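StAR-related lipid transfer protein 13 (PDB 2PSO) acts as a GTPase-activating protein for RhoA, and perhaps for Cdc42, and is represented here by its lipid-binding START domain. Local coordinates at residues K50-C55 with A64-G69; S57-D62 with E217-R222; K78-V83 with R189-C194; R93-R98 with R140-D145. One frame throughout, in Å; residues are numbered along the deposited sequence.

In the fold
The four contacts trace the helix-grip fold of the START domain, in which a curved sheet wraps round a long C-terminal helix. Contact 1 is a surface hairpin at one end of the sheet. It joins contact 3 through strands 62-66 and 76-83, where Ala64 O meets Lys78 N at 3.1 Å. The loop of that hairpin reaches helix 209-223 in contact 2, whose centre lies only about 8 Å from that of contact 3, with Val218 packing on Val81. Contact 4, at the far side of the chain, has its centre about 26 Å from that of contact 1, yet touches contact 2 through Ile221 and Val94. In START domains generally, sheet and C-terminal helix enclose the lipid cavity.

Contact 1 (K50-C55 with A64-G69); sequences KGWVTC and AFKKVG
Lys66 spreads its side chain along residues 50-52 and, read outward from the backbone, shows how a lysine can serve a hairpin mainly through its methylenes. CB lies over one face of the Trp52 indole, 4.0 Å from the centroid of the six-membered ring, a CH-pi contact. With CG anti to the backbone N (chi1 -175°), the chain turns past the facing backbone: Lys66 CG comes 3.6 Å from Gly51 O, and CD passes Lys50 O. A bend at chi3 sets Lys66 CE 3.6 Å from Lys50 O and over the same indole face as CB; a further bend at chi4 directs NZ, which makes an off-centre cation-pi pair, 5.0 Å from the centroid of the Trp52 five-membered ring.

The hairpin itself is fixed by the hydrogen-bonded pair Val53 and Phe65, with Val53 N to Phe65 O at 2.8 Å and Phe65 N to Val53 O at 2.9 Å. Val53 CB covers one face of the Phe65 ring, while Cys55 SG stands at its edge, 3.6 Å from Phe65 CD2. Beyond, strand 62-66 pairs with strand 76-83, whose Trp77 meets Phe65 edge-to-face; Lys78 makes a second cation-pi contact with Trp52, which also packs on Ile193 of strand 188-196.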
loop_
_atom_site.group_PDB
_atom_site.type_symbol
_atom_site.label_atom_id
_atom_site.label_comp_id
_atom_site.label_asym_id
_atom_site.label_seq_id
_atom_site.Cartn_x
_atom_site.Cartn_y
_atom_site.Cartn_z
ATOM N N LYS A 50 -16.551 12.190 4.468
ATOM C CA LYS A 50 -15.219 12.083 5.055
ATOM C C LYS A 50 -14.762 10.641 5.321
ATOM O O LYS A 50 -13.753 10.416 5.990
ATOM C CB LYS A 50 -15.120 12.932 6.338
ATOM C CG LYS A 50 -15.725 14.336 6.233
ATOM C CD LYS A 50 -14.890 15.384 6.963
ATOM C CE LYS A 50 -15.680 16.682 7.204
ATOM N NZ LYS A 50 -16.551 17.098 6.038
ATOM N N GLY A 51 -15.498 9.675 4.780
ATOM C CA GLY A 51 -15.151 8.256 4.915
ATOM C C GLY A 51 -14.809 7.552 3.603
ATOM O O GLY A 51 -14.360 8.178 2.637
ATOM N N TRP A 52 -15.056 6.250 3.551
ATOM C CA TRP A 52 -14.505 5.449 2.466
ATOM C C TRP A 52 -15.393 5.347 1.243
ATOM O O TRP A 52 -16.508 4.848 1.333
ATOM C CB TRP A 52 -14.118 4.042 2.959
ATOM C CG TRP A 52 -12.942 4.029 3.930
ATOM C CD1 TRP A 52 -13.007 3.820 5.273
ATOM C CD2 TRP A 52 -11.551 4.238 3.624
ATOM N NE1 TRP A 52 -11.754 3.891 5.823
ATOM C CE2 TRP A 52 -10.839 4.136 4.833
ATOM C CE3 TRP A 52 -10.844 4.496 2.452
ATOM C CZ2 TRP A 52 -9.451 4.294 4.910
ATOM C CZ3 TRP A 52 -9.463 4.643 2.530
ATOM C CH2 TRP A 52 -8.786 4.544 3.754
ATOM N N VAL A 53 -14.883 5.783 0.094
ATOM C CA VAL A 53 -15.626 5.669 -1.169
ATOM C C VAL A 53 -15.198 4.444 -1.977
ATOM O O VAL A 53 -14.063 4.397 -2.455
ATOM C CB VAL A 53 -15.413 6.909 -2.058
ATOM C CG1 VAL A 53 -16.096 6.718 -3.396
ATOM C CG2 VAL A 53 -15.909 8.160 -1.351
ATOM N N THR A 54 -16.100 3.477 -2.157
ATOM C CA THR A 54 -15.739 2.204 -2.784
ATOM C C THR A 54 -15.491 2.254 -4.300
ATOM O O THR A 54 -15.983 3.118 -4.983
ATOM C CB THR A 54 -16.733 1.075 -2.384
ATOM O OG1 THR A 54 -17.878 1.064 -3.242
ATOM C CG2 THR A 54 -17.187 1.273 -0.947
ATOM N N CYS A 55 -14.695 1.329 -4.820
ATOM C CA CYS A 55 -14.412 1.275 -6.252
ATOM C C CYS A 55 -14.629 -0.100 -6.824
ATOM O O CYS A 55 -14.738 -1.080 -6.098
ATOM C CB CYS A 55 -12.974 1.650 -6.547
ATOM S SG CYS A 55 -12.492 3.176 -5.803
ATOM N N ALA A 64 -11.113 0.975 -2.115
ATOM C CA ALA A 64 -11.836 2.175 -1.662
ATOM C C ALA A 64 -10.873 3.340 -1.458
ATOM O O ALA A 64 -9.672 3.122 -1.308
ATOM C CB ALA A 64 -12.592 1.909 -0.382
ATOM N N PHE A 65 -11.377 4.579 -1.479
ATOM C CA PHE A 65 -10.507 5.707 -1.138
ATOM C C PHE A 65 -11.114 6.732 -0.214
ATOM O O PHE A 65 -12.253 6.611 0.228
ATOM C CB PHE A 65 -9.893 6.382 -2.359
ATOM C CG PHE A 65 -10.887 6.970 -3.298
ATOM C CD1 PHE A 65 -11.332 8.283 -3.138
ATOM C CD2 PHE A 65 -11.342 6.244 -4.382
ATOM C CE1 PHE A 65 -12.231 8.840 -4.010
ATOM C CE2 PHE A 65 -12.247 6.809 -5.279
ATOM C CZ PHE A 65 -12.698 8.105 -5.083
ATOM N N LYS A 66 -10.342 7.758 0.073
ATOM C CA LYS A 66 -10.754 8.706 1.062
ATOM C C LYS A 66 -9.950 9.984 0.840
ATOM O O LYS A 66 -8.733 9.931 0.593
ATOM C CB LYS A 66 -10.497 8.132 2.467
ATOM C CG LYS A 66 -10.998 9.007 3.590
ATOM C CD LYS A 66 -10.363 8.701 4.911
ATOM C CE LYS A 66 -11.273 7.861 5.793
ATOM N NZ LYS A 66 -11.041 8.191 7.240
ATOM N N LYS A 67 -10.639 11.122 0.882
ATOM C CA LYS A 67 -9.974 12.412 0.905
ATOM C C LYS A 67 -9.654 12.667 2.367
ATOM O O LYS A 67 -10.488 12.440 3.245
ATOM C CB LYS A 67 -10.902 13.502 0.352
ATOM N N VAL A 68 -8.450 13.125 2.659
ATOM C CA VAL A 68 -8.111 13.311 4.058
ATOM C C VAL A 68 -8.607 14.672 4.566
ATOM O O VAL A 68 -8.870 14.843 5.761
ATOM C CB VAL A 68 -6.593 13.098 4.301
ATOM C CG1 VAL A 68 -6.294 12.928 5.781
ATOM C CG2 VAL A 68 -6.122 11.873 3.556
ATOM N N GLY A 69 -8.774 15.626 3.650
ATOM C CA GLY A 69 -9.096 17.010 4.027
ATOM C C GLY A 69 -7.800 17.671 4.463
ATOM O O GLY A 69 -7.765 18.549 5.329
#

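Contact 2 (S57-D62 with E217-R222); sequences STDNTD and EVARIR
Asp59 and Arg222 run past each other in opposite directions, the acid reaching toward the helix and the arginine toward the loop, so that their charged ends overlap. The carboxylate and guanidinium planes are turned 70° apart, an angle at which the two groups cannot pair in the flat, two-pronged manner. Only one nitrogen, Arg222 NH2, enters the salt bridge, at 3.0 Å from Asp59 OD1, and as a hydrogen bond this is weak. The arginine also meets the backbone: Arg222 NH1 donates to Asp59 O at 3.3 Å, approaching from above the carbonyl plane, and NH2 adds a weak bond to the same oxygen. The edge of the guanidinium is thus given to Asp59, while one face lies over Ala219 CA a turn earlier in the helix. Ala219 CB in turn approaches Asp59 OD2, at 3.5 Å.

Deeper in, Thr61 and Val218 also slide past one another, with Thr61 CG2 3.9 Å from Val218 CG1. The other branch, Thr61 OG1, stays within the loop and accepts a bond from Ser57 OG at 3.0 Å.

Replacing Arg222 by a leucine would probably leave both the Asp59 carboxylate and its carbonyl oxygen without their cationic mate, and the Asp59 end of the turn less firmly held to helix 209-223. With two of the three bonds weak, attraction of charge probably does as much as directional bonding to hold the hairpin loop to this C-terminal helix.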
loop_
_atom_site.group_PDB
_atom_site.type_symbol
_atom_site.label_atom_id
_atom_site.label_comp_id
_atom_site.label_asym_id
_atom_site.label_seq_id
_atom_site.Cartn_x
_atom_site.Cartn_y
_atom_site.Cartn_z
ATOM N N SER A 57 -13.136 -3.211 -8.697
ATOM C CA SER A 57 -11.825 -3.785 -8.487
ATOM C C SER A 57 -11.789 -5.169 -9.114
ATOM O O SER A 57 -12.761 -5.912 -9.008
ATOM C CB SER A 57 -11.627 -3.916 -6.993
ATOM O OG SER A 57 -10.288 -3.688 -6.654
ATOM N N THR A 58 -10.685 -5.544 -9.750
ATOM C CA THR A 58 -10.629 -6.882 -10.346
ATOM C C THR A 58 -9.985 -7.908 -9.421
ATOM O O THR A 58 -9.416 -7.561 -8.373
ATOM C CB THR A 58 -9.844 -6.928 -11.668
ATOM O OG1 THR A 58 -8.456 -6.711 -11.391
ATOM C CG2 THR A 58 -10.335 -5.884 -12.636
ATOM N N ASP A 59 -10.104 -9.175 -9.839
ATOM C CA ASP A 59 -9.357 -10.285 -9.264
ATOM C C ASP A 59 -9.667 -10.370 -7.774
ATOM O O ASP A 59 -8.772 -10.445 -6.929
ATOM C CB ASP A 59 -7.863 -10.098 -9.570
ATOM C CG ASP A 59 -6.994 -11.280 -9.148
ATOM O OD1 ASP A 59 -7.465 -12.447 -9.028
ATOM O OD2 ASP A 59 -5.796 -11.005 -8.937
ATOM N N ASN A 60 -10.960 -10.309 -7.472
ATOM C CA ASN A 60 -11.474 -10.557 -6.131
ATOM C C ASN A 60 -10.882 -9.680 -5.020
ATOM O O ASN A 60 -10.503 -10.183 -3.981
ATOM C CB ASN A 60 -11.277 -12.029 -5.785
ATOM C CG ASN A 60 -12.562 -12.702 -5.394
ATOM O OD1 ASN A 60 -13.307 -12.198 -4.559
ATOM N ND2 ASN A 60 -12.840 -13.850 -6.005
ATOM N N THR A 61 -10.796 -8.374 -5.240
ATOM C CA THR A 61 -10.273 -7.475 -4.220
ATOM C C THR A 61 -11.307 -6.433 -3.854
ATOM O O THR A 61 -12.145 -6.090 -4.671
ATOM C CB THR A 61 -9.060 -6.721 -4.743
ATOM O OG1 THR A 61 -9.287 -6.421 -6.117
ATOM C CG2 THR A 61 -7.840 -7.581 -4.664
ATOM N N ASP A 62 -11.235 -5.927 -2.627
ATOM C CA ASP A 62 -12.006 -4.769 -2.211
ATOM C C ASP A 62 -11.151 -3.504 -2.207
ATOM O O ASP A 62 -10.252 -3.372 -1.385
ATOM C CB ASP A 62 -12.580 -5.007 -0.823
ATOM C CG ASP A 62 -13.841 -5.874 -0.852
ATOM O OD1 ASP A 62 -14.068 -6.632 -1.842
ATOM O OD2 ASP A 62 -14.616 -5.799 0.127
ATOM N N GLU A 217 -1.338 -5.524 -5.486
ATOM C CA GLU A 217 -0.222 -5.876 -4.604
ATOM C C GLU A 217 -0.759 -6.899 -3.632
ATOM O O GLU A 217 -0.171 -7.963 -3.375
ATOM C CB GLU A 217 0.301 -4.659 -3.839
ATOM C CG GLU A 217 1.552 -4.955 -3.054
ATOM C CD GLU A 217 1.873 -3.896 -2.003
ATOM O OE1 GLU A 217 2.904 -3.182 -2.160
ATOM O OE2 GLU A 217 1.102 -3.782 -1.018
ATOM N N VAL A 218 -1.939 -6.570 -3.152
ATOM C CA VAL A 218 -2.616 -7.354 -2.171
ATOM C C VAL A 218 -3.162 -8.653 -2.771
ATOM O O VAL A 218 -3.427 -9.605 -2.060
ATOM C CB VAL A 218 -3.677 -6.488 -1.513
ATOM C CG1 VAL A 218 -5.052 -6.819 -2.003
ATOM C CG2 VAL A 218 -3.556 -6.587 -0.015
ATOM N N ALA A 219 -3.271 -8.709 -4.091
ATOM C CA ALA A 219 -3.749 -9.919 -4.770
ATOM C C ALA A 219 -2.575 -10.850 -4.993
ATOM O O ALA A 219 -2.723 -12.070 -4.942
ATOM C CB ALA A 219 -4.383 -9.570 -6.083
ATOM N N ARG A 220 -1.411 -10.260 -5.252
ATOM C CA ARG A 220 -0.206 -11.024 -5.439
ATOM C C ARG A 220 0.206 -11.672 -4.129
ATOM O O ARG A 220 0.586 -12.852 -4.101
ATOM C CB ARG A 220 0.899 -10.143 -5.957
ATOM C CG ARG A 220 0.732 -9.847 -7.394
ATOM C CD ARG A 220 1.939 -9.175 -7.937
ATOM N NE ARG A 220 2.387 -8.123 -7.043
ATOM C CZ ARG A 220 2.524 -6.865 -7.412
ATOM N NH1 ARG A 220 2.254 -6.534 -8.659
ATOM N NH2 ARG A 220 2.946 -5.954 -6.550
ATOM N N ILE A 221 0.097 -10.927 -3.033
ATOM C CA ILE A 221 0.398 -11.517 -1.747
ATOM C C ILE A 221 -0.479 -12.731 -1.552
ATOM O O ILE A 221 -0.001 -13.785 -1.114
ATOM C CB ILE A 221 0.146 -10.566 -0.617
ATOM C CG1 ILE A 221 1.217 -9.459 -0.640
ATOM C CG2 ILE A 221 0.134 -11.353 0.696
ATOM C CD1 ILE A 221 0.917 -8.291 0.233
ATOM N N ARG A 222 -1.753 -12.603 -1.916
ATOM C CA ARG A 222 -2.663 -13.724 -1.787
ATOM C C ARG A 222 -2.232 -14.888 -2.669
ATOM O O ARG A 222 -2.048 -16.008 -2.172
ATOM C CB ARG A 222 -4.076 -13.306 -2.124
ATOM C CG ARG A 222 -5.069 -14.418 -2.037
ATOM C CD ARG A 222 -6.302 -14.017 -2.800
ATOM N NE ARG A 222 -5.978 -13.711 -4.190
ATOM C CZ ARG A 222 -6.775 -13.032 -5.004
ATOM N NH1 ARG A 222 -7.943 -12.577 -4.570
ATOM N NH2 ARG A 222 -6.403 -12.805 -6.255
#

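Contact 3 (K78-V83 with R189-C194); sequences KASVEV and RLTHIC
Ser80 OG and Thr191 OG1 are hydrogen-bonded at 2.9 Å, a link between side chains across a non-hydrogen-bonded pair of two antiparallel strands. Both oxygens stand anti to their carbonyl carbons (chi1 -83° and -68°), which turns them toward each other on one face of the sheet. The backbone binds on either side of this pair: Leu190 N gives to Val81 O at 2.9 Å and His192 N to Ala79 O at 3.0 Å, each with a return bond.

On the same face Arg189, bent at chi2 and chi3, folds across the strand and lays one face of its guanidinium over Val81 N and Ser80 CB, the latter 3.3 Å from NH2. With an alanine there, Ser80 CB and the Val81 peptide would probably lose this flat cover. Farther along, Lys78 and Ile193 lie side by side, Lys78 CG 3.8 Å from Ile193 CG1.

The reverse face is largely apolar at the Val81 end, with Leu190 CB 3.9 Å from Val81 CG2 and equally near Val83 CG1; His192 on the same face bonds Ser176 through NE2. Here helix 209-223 settles on the sheet, Val218 touching Val81 and Leu190, and Ile221 touching Leu190. The flanking strands are 62-66, through Asp62 and Ala64, and 169-182, through Leu179 and Glu181.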
loop_
_atom_site.group_PDB
_atom_site.type_symbol
_atom_site.label_atom_id
_atom_site.label_comp_id
_atom_site.label_asym_id
_atom_site.label_seq_id
_atom_site.Cartn_x
_atom_site.Cartn_y
_atom_site.Cartn_z
ATOM N N LYS A 78 -7.280 2.013 0.274
ATOM C CA LYS A 78 -7.511 0.859 1.123
ATOM C C LYS A 78 -7.895 -0.332 0.274
ATOM O O LYS A 78 -8.997 -0.365 -0.253
ATOM C CB LYS A 78 -8.628 1.157 2.115
ATOM C CG LYS A 78 -8.960 0.007 3.030
ATOM C CD LYS A 78 -9.792 0.462 4.220
ATOM C CE LYS A 78 -11.256 0.567 3.872
ATOM N NZ LYS A 78 -11.892 -0.781 3.845
ATOM N N ALA A 79 -6.995 -1.308 0.151
ATOM C CA ALA A 79 -7.286 -2.558 -0.565
ATOM C C ALA A 79 -7.323 -3.789 0.344
ATOM O O ALA A 79 -6.623 -3.837 1.356
ATOM C CB ALA A 79 -6.311 -2.768 -1.685
ATOM N N SER A 80 -8.144 -4.778 -0.026
ATOM C CA SER A 80 -8.312 -6.024 0.742
ATOM C C SER A 80 -8.261 -7.321 -0.057
ATOM O O SER A 80 -8.466 -7.325 -1.272
ATOM C CB SER A 80 -9.633 -6.007 1.457
ATOM O OG SER A 80 -9.487 -5.285 2.641
ATOM N N VAL A 81 -7.983 -8.420 0.648
ATOM C CA VAL A 81 -8.136 -9.769 0.127
ATOM C C VAL A 81 -8.301 -10.712 1.287
ATOM O O VAL A 81 -7.978 -10.377 2.430
ATOM C CB VAL A 81 -6.896 -10.274 -0.596
ATOM C CG1 VAL A 81 -6.903 -9.905 -2.073
ATOM C CG2 VAL A 81 -5.671 -9.801 0.106
ATOM N N GLU A 82 -8.814 -11.900 0.981
ATOM C CA GLU A 82 -8.800 -13.007 1.913
ATOM C C GLU A 82 -7.610 -13.883 1.511
ATOM O O GLU A 82 -7.468 -14.255 0.345
ATOM C CB GLU A 82 -10.124 -13.776 1.862
ATOM C CG GLU A 82 -10.279 -14.807 2.990
ATOM C CD GLU A 82 -11.534 -15.690 2.875
ATOM O OE1 GLU A 82 -12.662 -15.143 2.896
ATOM O OE2 GLU A 82 -11.389 -16.937 2.786
ATOM N N VAL A 83 -6.720 -14.185 2.450
ATOM C CA VAL A 83 -5.577 -15.023 2.093
ATOM C C VAL A 83 -5.543 -16.314 2.889
ATOM O O VAL A 83 -5.816 -16.313 4.093
ATOM C CB VAL A 83 -4.228 -14.262 2.165
ATOM C CG1 VAL A 83 -4.318 -13.125 3.129
ATOM C CG2 VAL A 83 -3.087 -15.198 2.535
ATOM N N ARG A 189 -7.850 -12.083 6.667
ATOM C CA ARG A 189 -8.242 -10.914 5.897
ATOM C C ARG A 189 -7.022 -9.977 5.912
ATOM O O ARG A 189 -6.591 -9.530 6.970
ATOM C CB ARG A 189 -9.475 -10.260 6.549
ATOM C CG ARG A 189 -9.944 -8.921 5.962
ATOM C CD ARG A 189 -11.350 -8.982 5.353
ATOM N NE ARG A 189 -11.365 -9.445 3.958
ATOM C CZ ARG A 189 -11.744 -8.703 2.914
ATOM N NH1 ARG A 189 -11.731 -9.219 1.680
ATOM N NH2 ARG A 189 -12.147 -7.442 3.103
ATOM N N LEU A 190 -6.447 -9.708 4.749
ATOM C CA LEU A 190 -5.341 -8.771 4.665
ATOM C C LEU A 190 -5.812 -7.406 4.192
ATOM O O LEU A 190 -6.461 -7.305 3.163
ATOM C CB LEU A 190 -4.303 -9.300 3.683
ATOM C CG LEU A 190 -3.146 -8.366 3.275
ATOM C CD1 LEU A 190 -2.382 -7.901 4.439
ATOM C CD2 LEU A 190 -2.231 -9.101 2.329
ATOM N N THR A 191 -5.484 -6.349 4.915
ATOM C CA THR A 191 -5.890 -5.017 4.482
ATOM C C THR A 191 -4.714 -4.059 4.466
ATOM O O THR A 191 -4.073 -3.828 5.494
ATOM C CB THR A 191 -6.974 -4.445 5.389
ATOM O OG1 THR A 191 -8.180 -5.196 5.219
ATOM C CG2 THR A 191 -7.249 -2.987 5.065
ATOM N N HIS A 192 -4.420 -3.505 3.296
ATOM C CA HIS A 192 -3.419 -2.459 3.193
ATOM C C HIS A 192 -4.004 -1.037 2.982
ATOM O O HIS A 192 -4.483 -0.702 1.888
ATOM C CB HIS A 192 -2.458 -2.792 2.074
ATOM C CG HIS A 192 -1.258 -1.914 2.048
ATOM N ND1 HIS A 192 -0.533 -1.676 0.898
ATOM C CD2 HIS A 192 -0.649 -1.211 3.032
ATOM C CE1 HIS A 192 0.470 -0.856 1.172
ATOM N NE2 HIS A 192 0.427 -0.566 2.463
ATOM N N ILE A 193 -3.956 -0.207 4.021
ATOM C CA ILE A 193 -4.253 1.208 3.867
ATOM C C ILE A 193 -3.007 2.052 3.641
ATOM O O ILE A 193 -2.234 2.251 4.566
ATOM C CB ILE A 193 -4.916 1.788 5.120
ATOM C CG1 ILE A 193 -6.219 1.055 5.423
ATOM C CG2 ILE A 193 -5.168 3.303 4.935
ATOM C CD1 ILE A 193 -6.638 1.177 6.861
ATOM N N CYS A 194 -2.824 2.595 2.446
ATOM C CA CYS A 194 -1.692 3.481 2.248
ATOM C C CYS A 194 -1.921 4.741 1.387
ATOM O O CYS A 194 -2.975 4.947 0.797
ATOM C CB CYS A 194 -0.554 2.703 1.655
ATOM S SG CYS A 194 -0.838 2.466 -0.074
#

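Contact 4 (R93-R98 with R140-D145); sequences RVLRER and RTWKTD
In the helix-grip fold of this START domain, helix 87-96 packs against strand 134-143 of the curved sheet, and Leu95 carries the join by dividing its two methyls between Arg140 and Trp142. CG lies anti to the backbone N (chi1 -160°), which sends the fork toward the strand. Leu95 CD1 sits over a face of the indole, 4.1 Å from the centroid of the Trp142 five-membered ring, a CH-pi contact. The other methyl, Leu95 CD2, lies over one face of the Arg140 guanidinium, though how closely the two approach is doubtful in detail. Arg140 NH1 also gives a weak bond to the backbone oxygen Leu95 O, at 3.3 Å.

Arg96 and Arg140 bring their guanidinium groups together with planes 77° apart. Glu119 of strand 118-125 explains the gathering: its carboxylate forms salt bridges with both, through Arg96 NH1 and Arg140 NH2, and probably offsets much of their combined charge. Tyr121 gives Arg140 a further cation-pi partner, while Val94 packs on Leu153 of strand 151-157. At the outer end of the indole, the Arg96 guanidinium stands at 90° to the ring plane, with NH1 3.6 Å from Trp142 CH2.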
loop_
_atom_site.group_PDB
_atom_site.type_symbol
_atom_site.label_atom_id
_atom_site.label_comp_id
_atom_site.label_asym_id
_atom_site.label_seq_id
_atom_site.Cartn_x
_atom_site.Cartn_y
_atom_site.Cartn_z
ATOM N N ARG A 93 5.187 -12.972 5.357
ATOM C CA ARG A 93 5.217 -12.957 3.916
ATOM C C ARG A 93 5.393 -11.534 3.439
ATOM O O ARG A 93 6.084 -11.313 2.427
ATOM C CB ARG A 93 3.950 -13.550 3.314
ATOM C CG ARG A 93 3.942 -13.552 1.792
ATOM C CD ARG A 93 5.196 -14.208 1.164
ATOM N NE ARG A 93 5.420 -15.582 1.584
ATOM C CZ ARG A 93 4.619 -16.595 1.265
ATOM N NH1 ARG A 93 4.876 -17.811 1.696
ATOM N NH2 ARG A 93 3.540 -16.400 0.532
ATOM N N VAL A 94 4.794 -10.558 4.152
ATOM C CA VAL A 94 4.960 -9.176 3.704
ATOM C C VAL A 94 6.322 -8.654 4.192
ATOM O O VAL A 94 7.004 -7.886 3.517
ATOM C CB VAL A 94 3.864 -8.255 4.235
ATOM C CG1 VAL A 94 4.159 -6.831 3.827
ATOM C CG2 VAL A 94 2.520 -8.675 3.739
ATOM N N LEU A 95 6.709 -9.089 5.384
ATOM C CA LEU A 95 7.813 -8.477 6.058
ATOM C C LEU A 95 9.146 -8.983 5.539
ATOM O O LEU A 95 10.030 -8.168 5.280
ATOM C CB LEU A 95 7.690 -8.701 7.559
ATOM C CG LEU A 95 8.451 -7.805 8.530
ATOM C CD1 LEU A 95 9.198 -8.680 9.498
ATOM C CD2 LEU A 95 9.398 -6.950 7.831
ATOM N N ARG A 96 9.321 -10.303 5.385
ATOM C CA ARG A 96 10.635 -10.817 4.945
ATOM C C ARG A 96 10.644 -11.584 3.620
ATOM O O ARG A 96 11.676 -12.133 3.238
ATOM C CB ARG A 96 11.217 -11.705 6.008
ATOM C CG ARG A 96 11.398 -11.045 7.382
ATOM C CD ARG A 96 12.501 -10.009 7.333
ATOM N NE ARG A 96 12.497 -9.285 8.593
ATOM C CZ ARG A 96 13.068 -8.099 8.783
ATOM N NH1 ARG A 96 12.997 -7.532 9.980
ATOM N NH2 ARG A 96 13.701 -7.489 7.779
ATOM N N GLU A 97 9.518 -11.631 2.909
ATOM C CA GLU A 97 9.406 -12.559 1.791
ATOM C C GLU A 97 8.815 -11.941 0.523
ATOM O O GLU A 97 8.114 -12.605 -0.227
ATOM C CB GLU A 97 8.563 -13.759 2.199
ATOM C CG GLU A 97 9.265 -14.684 3.153
ATOM C CD GLU A 97 8.557 -16.003 3.326
ATOM O OE1 GLU A 97 7.306 -16.029 3.419
ATOM O OE2 GLU A 97 9.275 -17.028 3.358
ATOM N N ARG A 98 9.106 -10.676 0.280
ATOM C CA ARG A 98 8.390 -9.935 -0.736
ATOM C C ARG A 98 8.977 -10.248 -2.126
ATOM O O ARG A 98 8.394 -9.941 -3.164
ATOM C CB ARG A 98 8.429 -8.452 -0.375
ATOM C CG ARG A 98 7.911 -7.555 -1.421
ATOM C CD ARG A 98 7.880 -6.138 -1.003
ATOM N NE ARG A 98 7.090 -5.393 -1.973
ATOM C CZ ARG A 98 6.860 -4.087 -1.909
ATOM N NH1 ARG A 98 7.373 -3.362 -0.916
ATOM N NH2 ARG A 98 6.120 -3.514 -2.844
ATOM N N ARG A 140 9.919 0.918 9.615
ATOM C CA ARG A 140 8.801 -0.049 9.744
ATOM C C ARG A 140 8.822 -0.543 11.146
ATOM O O ARG A 140 9.890 -0.779 11.697
ATOM C CB ARG A 140 8.974 -1.339 8.917
ATOM C CG ARG A 140 9.764 -1.239 7.677
ATOM C CD ARG A 140 10.405 -2.544 7.411
ATOM N NE ARG A 140 9.882 -3.197 6.224
ATOM C CZ ARG A 140 10.305 -4.372 5.788
ATOM N NH1 ARG A 140 9.768 -4.901 4.704
ATOM N NH2 ARG A 140 11.278 -5.009 6.426
ATOM N N THR A 141 7.654 -0.791 11.699
ATOM C CA THR A 141 7.594 -1.476 12.942
ATOM C C THR A 141 6.480 -2.490 12.763
ATOM O O THR A 141 5.602 -2.282 11.939
ATOM C CB THR A 141 7.365 -0.473 14.134
ATOM O OG1 THR A 141 6.961 -1.180 15.319
ATOM C CG2 THR A 141 6.328 0.578 13.800
ATOM N N TRP A 142 6.511 -3.608 13.477
ATOM C CA TRP A 142 5.463 -4.603 13.269
ATOM C C TRP A 142 5.095 -5.162 14.602
ATOM O O TRP A 142 5.842 -5.001 15.550
ATOM C CB TRP A 142 5.893 -5.709 12.337
ATOM C CG TRP A 142 7.157 -6.382 12.719
ATOM C CD1 TRP A 142 7.278 -7.583 13.338
ATOM C CD2 TRP A 142 8.501 -5.914 12.482
ATOM N NE1 TRP A 142 8.610 -7.890 13.527
ATOM C CE2 TRP A 142 9.380 -6.883 13.016
ATOM C CE3 TRP A 142 9.041 -4.758 11.900
ATOM C CZ2 TRP A 142 10.765 -6.734 13.001
ATOM C CZ3 TRP A 142 10.421 -4.609 11.882
ATOM C CH2 TRP A 142 11.270 -5.602 12.423
ATOM N N LYS A 143 3.942 -5.818 14.670
ATOM C CA LYS A 143 3.347 -6.157 15.931
ATOM C C LYS A 143 2.532 -7.426 15.723
ATOM O O LYS A 143 1.681 -7.454 14.861
ATOM C CB LYS A 143 2.448 -4.992 16.373
ATOM C CG LYS A 143 2.046 -4.953 17.859
ATOM C CD LYS A 143 2.856 -3.930 18.658
ATOM N N THR A 144 2.795 -8.473 16.504
ATOM C CA THR A 144 2.099 -9.756 16.346
ATOM C C THR A 144 1.284 -10.204 17.547
ATOM O O THR A 144 0.615 -11.226 17.465
ATOM C CB THR A 144 3.072 -10.885 16.028
ATOM O OG1 THR A 144 4.271 -10.680 16.774
ATOM C CG2 THR A 144 3.427 -10.886 14.548
ATOM N N ASP A 145 1.336 -9.458 18.653
ATOM C CA ASP A 145 0.576 -9.816 19.868
ATOM C C ASP A 145 -0.568 -8.860 20.207
ATOM O O ASP A 145 -0.779 -8.518 21.374
ATOM C CB ASP A 145 1.498 -9.961 21.085
ATOM C CG ASP A 145 2.245 -8.663 21.435
ATOM O OD1 ASP A 145 2.076 -7.630 20.732
ATOM O OD2 ASP A 145 3.019 -8.686 22.424
#